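Local coordinates for uncharacterized protein (Desulfovibrio desulfuricans subsp. desulfuricans str. G20, PDB 2Q30), which is of unknown function but adopts the double-stranded beta-helix fold of the RmlC-like cupins, a small barrel domain, at residues 15-20 with 97-102; 66-69 with 75-78. One frame throughout, in Å; residues are numbered along the deposited sequence. Where two conformers were deposited one is given.

Contact 1. Residues 15-20 with 97-102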
loop_
_atom_site.group_PDB
_atom_site.type_symbol
_atom_site.label_atom_id
_atom_site.label_comp_id
_atom_site.label_asym_id
_atom_site.label_seq_id
_atom_site.Cartn_x
_atom_site.Cartn_y
_atom_site.Cartn_z
ATOM N N VAL A 15 -0.141 0.713 16.804
ATOM C CA VAL A 15 -1.240 1.446 16.186
ATOM C C VAL A 15 -1.873 2.376 17.222
ATOM O O VAL A 15 -1.772 2.129 18.428
ATOM C CB VAL A 15 -2.255 0.505 15.473
ATOM C CG1 VAL A 15 -1.499 -0.388 14.472
ATOM C CG2 VAL A 15 -3.049 -0.356 16.462
ATOM N N ARG A 16 -2.494 3.445 16.737
ATOM C CA ARG A 16 -3.159 4.430 17.594
ATOM C C ARG A 16 -4.664 4.413 17.320
ATOM O O ARG A 16 -5.100 4.561 16.164
ATOM C CB ARG A 16 -2.585 5.829 17.373
ATOM C CG ARG A 16 -3.147 6.885 18.332
ATOM N N PHE A 17 -5.452 4.202 18.375
ATOM C CA PHE A 17 -6.909 4.226 18.272
ATOM C C PHE A 17 -7.444 5.463 18.958
ATOM O O PHE A 17 -6.768 6.077 19.775
ATOM C CB PHE A 17 -7.544 3.005 18.930
ATOM C CG PHE A 17 -7.217 1.714 18.258
ATOM C CD1 PHE A 17 -7.731 1.427 16.988
ATOM C CD2 PHE A 17 -6.454 0.745 18.912
ATOM C CE1 PHE A 17 -7.443 0.210 16.363
ATOM C CE2 PHE A 17 -6.180 -0.470 18.295
ATOM C CZ PHE A 17 -6.666 -0.736 17.021
ATOM N N ASP A 18 -8.669 5.821 18.595
ATOM C CA ASP A 18 -9.434 6.898 19.237
ATOM C C ASP A 18 -10.849 6.314 19.294
ATOM O O ASP A 18 -11.390 5.942 18.251
ATOM C CB ASP A 18 -9.294 8.165 18.396
ATOM C CG ASP A 18 -10.094 9.374 18.927
ATOM O OD1 ASP A 18 -11.237 9.247 19.412
ATOM O OD2 ASP A 18 -9.564 10.488 18.781
ATOM N N ASP A 19 -11.436 6.201 20.489
ATOM C CA ASP A 19 -12.793 5.614 20.611
ATOM C C ASP A 19 -13.934 6.466 20.064
ATOM O O ASP A 19 -15.023 5.917 19.859
ATOM C CB ASP A 19 -13.115 5.150 22.066
ATOM C CG ASP A 19 -12.451 3.775 22.445
ATOM O OD1 ASP A 19 -11.844 3.064 21.611
ATOM O OD2 ASP A 19 -12.554 3.384 23.612
ATOM N N GLN A 20 -13.701 7.768 19.843
ATOM C CA GLN A 20 -14.750 8.676 19.339
ATOM C C GLN A 20 -14.769 8.760 17.821
ATOM O O GLN A 20 -15.826 9.005 17.227
ATOM C CB GLN A 20 -14.663 10.076 19.973
ATOM C CG GLN A 20 -15.163 10.165 21.421
ATOM C CD GLN A 20 -14.234 9.513 22.427
ATOM O OE1 GLN A 20 -13.061 9.869 22.526
ATOM N NE2 GLN A 20 -14.761 8.562 23.193
ATOM N N VAL A 97 -15.165 -3.230 9.952
ATOM C CA VAL A 97 -15.990 -4.277 10.579
ATOM C C VAL A 97 -15.271 -4.714 11.872
ATOM O O VAL A 97 -15.899 -4.850 12.914
ATOM C CB VAL A 97 -16.275 -5.463 9.624
ATOM C CG1 VAL A 97 -16.922 -6.626 10.391
ATOM C CG2 VAL A 97 -17.171 -4.994 8.449
ATOM N N THR A 98 -13.969 -4.983 11.766
ATOM C CA THR A 98 -13.116 -5.298 12.910
ATOM C C THR A 98 -12.231 -4.072 13.113
ATOM O O THR A 98 -12.277 -3.111 12.324
ATOM C CB THR A 98 -12.182 -6.522 12.651
ATOM O OG1 THR A 98 -11.231 -6.217 11.615
ATOM C CG2 THR A 98 -12.952 -7.769 12.258
ATOM N N ASP A 99 -11.387 -4.101 14.150
ATOM C CA ASP A 99 -10.349 -3.042 14.307
ATOM C C ASP A 99 -9.505 -3.151 13.027
ATOM O O ASP A 99 -9.164 -4.253 12.599
ATOM C CB ASP A 99 -9.471 -3.243 15.524
ATOM C CG ASP A 99 -10.211 -3.058 16.836
ATOM O OD1 ASP A 99 -11.365 -2.604 16.863
ATOM O OD2 ASP A 99 -9.574 -3.324 17.857
HETATM N N MSE A 100 -9.201 -2.013 12.418
HETATM C CA MSE A 100 -8.639 -2.010 11.084
HETATM C C MSE A 100 -7.700 -0.860 10.846
HETATM O O MSE A 100 -7.906 0.241 11.368
HETATM C CB MSE A 100 -9.806 -1.878 10.118
HETATM C CG MSE A 100 -9.522 -2.145 8.667
HETATM SE SE MSE A 100 -11.006 -1.478 7.620
HETATM C CE MSE A 100 -10.454 0.271 7.397
ATOM N N LYS A 101 -6.662 -1.121 10.058
ATOM C CA LYS A 101 -5.771 -0.068 9.609
ATOM C C LYS A 101 -5.603 -0.177 8.100
ATOM O O LYS A 101 -5.433 -1.285 7.545
ATOM C CB LYS A 101 -4.443 -0.061 10.347
ATOM C CG LYS A 101 -3.609 1.169 10.090
ATOM C CD LYS A 101 -2.385 1.224 10.987
ATOM C CE LYS A 101 -1.542 2.495 10.788
ATOM N NZ LYS A 101 -0.453 2.579 11.837
ATOM N N VAL A 102 -5.668 0.983 7.449
ATOM C CA VAL A 102 -5.461 1.096 6.008
ATOM C C VAL A 102 -4.419 2.153 5.692
ATOM O O VAL A 102 -4.189 3.042 6.492
ATOM C CB VAL A 102 -6.783 1.405 5.233
ATOM C CG1 VAL A 102 -7.808 0.308 5.507
ATOM C CG2 VAL A 102 -7.324 2.793 5.565
HETATM O O HOH W 1 -2.059 3.704 13.892
#
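V15 lays its CG1 methyl against the aliphatic stem of K101, 3.9 Å from CD, the two side chains running antiparallel alongside each other. The lysine chain is extended throughout, with CG anti to the backbone N (chi1 -169°), and this full reach carries its ammonium group up to the loop. There NZ holds a water at 2.8 Å, and the same water accepts from the R16 backbone N at 2.9 Å, so a single solvent molecule bridges the two segments; NZ also hydrogen-bonds the L11 carbonyl oxygen, its strongest polar partner. Two residues on from V15, the F17 ring meets D99, whose CB and OD2 both lie 4.0 Å from the ring atom CZ. The side chains cross at about a right angle, with ring and carboxylate planes 50° apart. Here an irregular run between strands 7-10 and 23-29 lies across the start of strand 100-107, the central strand of the five-stranded antiparallel sheet in this cupin barrel. K41 serves both partners, forming a salt bridge with D99 OD2 and a cation-pi contact with the F17 ring, while A42 N donates to D99 OD1, which should hold the carboxylate in place. Farther along the loop, D18 OD1 accepts from Q20 N at 2.9 Å, an Asx turn that folds the backbone just before strand 23-29.

Contact 2. Residues 66-69 with 75-78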
loop_
_atom_site.group_PDB
_atom_site.type_symbol
_atom_site.label_atom_id
_atom_site.label_comp_id
_atom_site.label_asym_id
_atom_site.label_seq_id
_atom_site.Cartn_x
_atom_site.Cartn_y
_atom_site.Cartn_z
ATOM N N GLY A 66 -12.913 -4.843 6.665
ATOM C CA GLY A 66 -13.870 -3.780 6.519
ATOM C C GLY A 66 -14.537 -3.803 5.162
ATOM O O GLY A 66 -14.682 -4.869 4.529
ATOM N N GLU A 67 -14.973 -2.618 4.756
ATOM C CA GLU A 67 -15.637 -2.390 3.481
ATOM C C GLU A 67 -15.142 -1.106 2.859
ATOM O O GLU A 67 -14.919 -0.116 3.582
ATOM C CB GLU A 67 -17.138 -2.211 3.714
ATOM C CG GLU A 67 -17.771 -3.399 4.303
ATOM C CD GLU A 67 -19.239 -3.234 4.557
ATOM O OE1 GLU A 67 -19.635 -2.222 5.166
ATOM O OE2 GLU A 67 -19.981 -4.149 4.203
ATOM N N PHE A 68 -14.959 -1.120 1.536
ATOM C CA PHE A 68 -14.711 0.102 0.779
ATOM C C PHE A 68 -16.090 0.606 0.457
ATOM O O PHE A 68 -16.889 -0.120 -0.134
ATOM C CB PHE A 68 -13.973 -0.164 -0.514
ATOM C CG PHE A 68 -12.633 -0.745 -0.313
ATOM C CD1 PHE A 68 -11.668 -0.037 0.414
ATOM C CD2 PHE A 68 -12.299 -1.968 -0.866
ATOM C CE1 PHE A 68 -10.395 -0.563 0.608
ATOM C CE2 PHE A 68 -11.022 -2.483 -0.700
ATOM C CZ PHE A 68 -10.081 -1.791 0.046
ATOM N N VAL A 69 -16.374 1.849 0.808
ATOM C CA VAL A 69 -17.708 2.424 0.614
ATOM C C VAL A 69 -17.650 3.440 -0.545
ATOM O O VAL A 69 -16.617 4.087 -0.773
ATOM C CB VAL A 69 -18.218 3.057 1.926
ATOM C CG1 VAL A 69 -19.688 3.484 1.819
ATOM C CG2 VAL A 69 -18.058 2.066 3.058
ATOM N N VAL A 75 -21.106 -0.907 -1.093
ATOM C CA VAL A 75 -19.870 -1.436 -0.471
ATOM C C VAL A 75 -19.190 -2.580 -1.211
ATOM O O VAL A 75 -19.853 -3.378 -1.866
ATOM C CB VAL A 75 -20.115 -1.887 1.003
ATOM C CG1 VAL A 75 -20.600 -0.705 1.846
ATOM C CG2 VAL A 75 -21.103 -3.049 1.070
ATOM N N ILE A 76 -17.862 -2.615 -1.086
ATOM C CA ILE A 76 -17.010 -3.660 -1.625
ATOM C C ILE A 76 -16.299 -4.239 -0.395
ATOM O O ILE A 76 -15.686 -3.468 0.357
ATOM C CB ILE A 76 -15.949 -3.126 -2.591
ATOM C CG1 ILE A 76 -16.612 -2.458 -3.809
ATOM C CG2 ILE A 76 -15.019 -4.260 -3.024
ATOM C CD1 ILE A 76 -15.606 -1.827 -4.818
ATOM N N PRO A 77 -16.380 -5.566 -0.172
ATOM C CA PRO A 77 -15.670 -6.125 0.977
ATOM C C PRO A 77 -14.187 -5.806 0.904
ATOM O O PRO A 77 -13.608 -5.828 -0.172
ATOM C CB PRO A 77 -15.931 -7.627 0.862
ATOM C CG PRO A 77 -17.227 -7.720 0.147
ATOM C CD PRO A 77 -17.166 -6.614 -0.867
ATOM N N ALA A 78 -13.610 -5.462 2.040
ATOM C CA ALA A 78 -12.236 -5.023 2.130
ATOM C C ALA A 78 -11.525 -5.901 3.161
ATOM O O ALA A 78 -11.262 -5.473 4.284
ATOM C CB ALA A 78 -12.203 -3.544 2.512
#
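F68 and A78 meet through a CH-pi contact: the alanine CB stands over the centre of one ring face, 3.6 Å from the centroid and only 12° off the ring normal. With CG anti to its own carbonyl carbon (chi1 -62°), the phenylalanine carries its ring along the hairpin toward A78, past the neighbouring I76; at the root of the ring, F68 CB and I76 CB are 4.1 Å apart. The side chains of F68, I76 and A78 share one face of this antiparallel ladder.

The backbone bonds form two reciprocal pairs. F68 N donates to I76 O at 2.7 Å and I76 N returns a bond to F68 O. G66 and A78 are linked in the same double fashion, A78 N to G66 O at 2.8 Å. At the non-hydrogen-bonded position between them, E67 CA makes a CA-H...O contact of 3.3 Å with I76 O; beyond the F68-I76 pair, V75 CA does likewise with F68 O.

Apolar packing continues on the other face, where V69 and V75 lie side by side with CG2 of the former 4.0 Å from CG1 of the latter.

A separate van der Waals contact sets a carboxylate oxygen against a methyl: the extended E67 chain crosses V75 at a slant, placing OE2 3.5 Å from CG2, while E67 OE1 forms a long, weak ion pair with R95.

Within this chain, strand 75-78 is an outermost strand of its four-stranded sheet, whereas 66-69 also pairs with strand 92-96. The F68 ring packs against I59 and V61 of strand 56-63 and L84 of strand 82-87, and S8 of the second subunit touches both F68 and I76.

In the fold
The two contacts illustrate how a cupin barrel is assembled from facing sheets: contact 1 joins the 15-20 loop to the five-stranded sheet where strand 100-107 begins, and contact 2 is a hairpin of the four-stranded one. Their centres are about 15 Å apart, and each lies about 11 Å from the centre of the chain. They nevertheless touch, because M100 SE comes within 3.8 Å of G66 CA and V97 CG2 within 4.0 Å of the same atom. Along the sequence, the 66-78 hairpin falls within the interval that contact 1 spans. A 1,2-ethanediol, probably a crystallisation additive, lies about 3 Å from the K101 side chain.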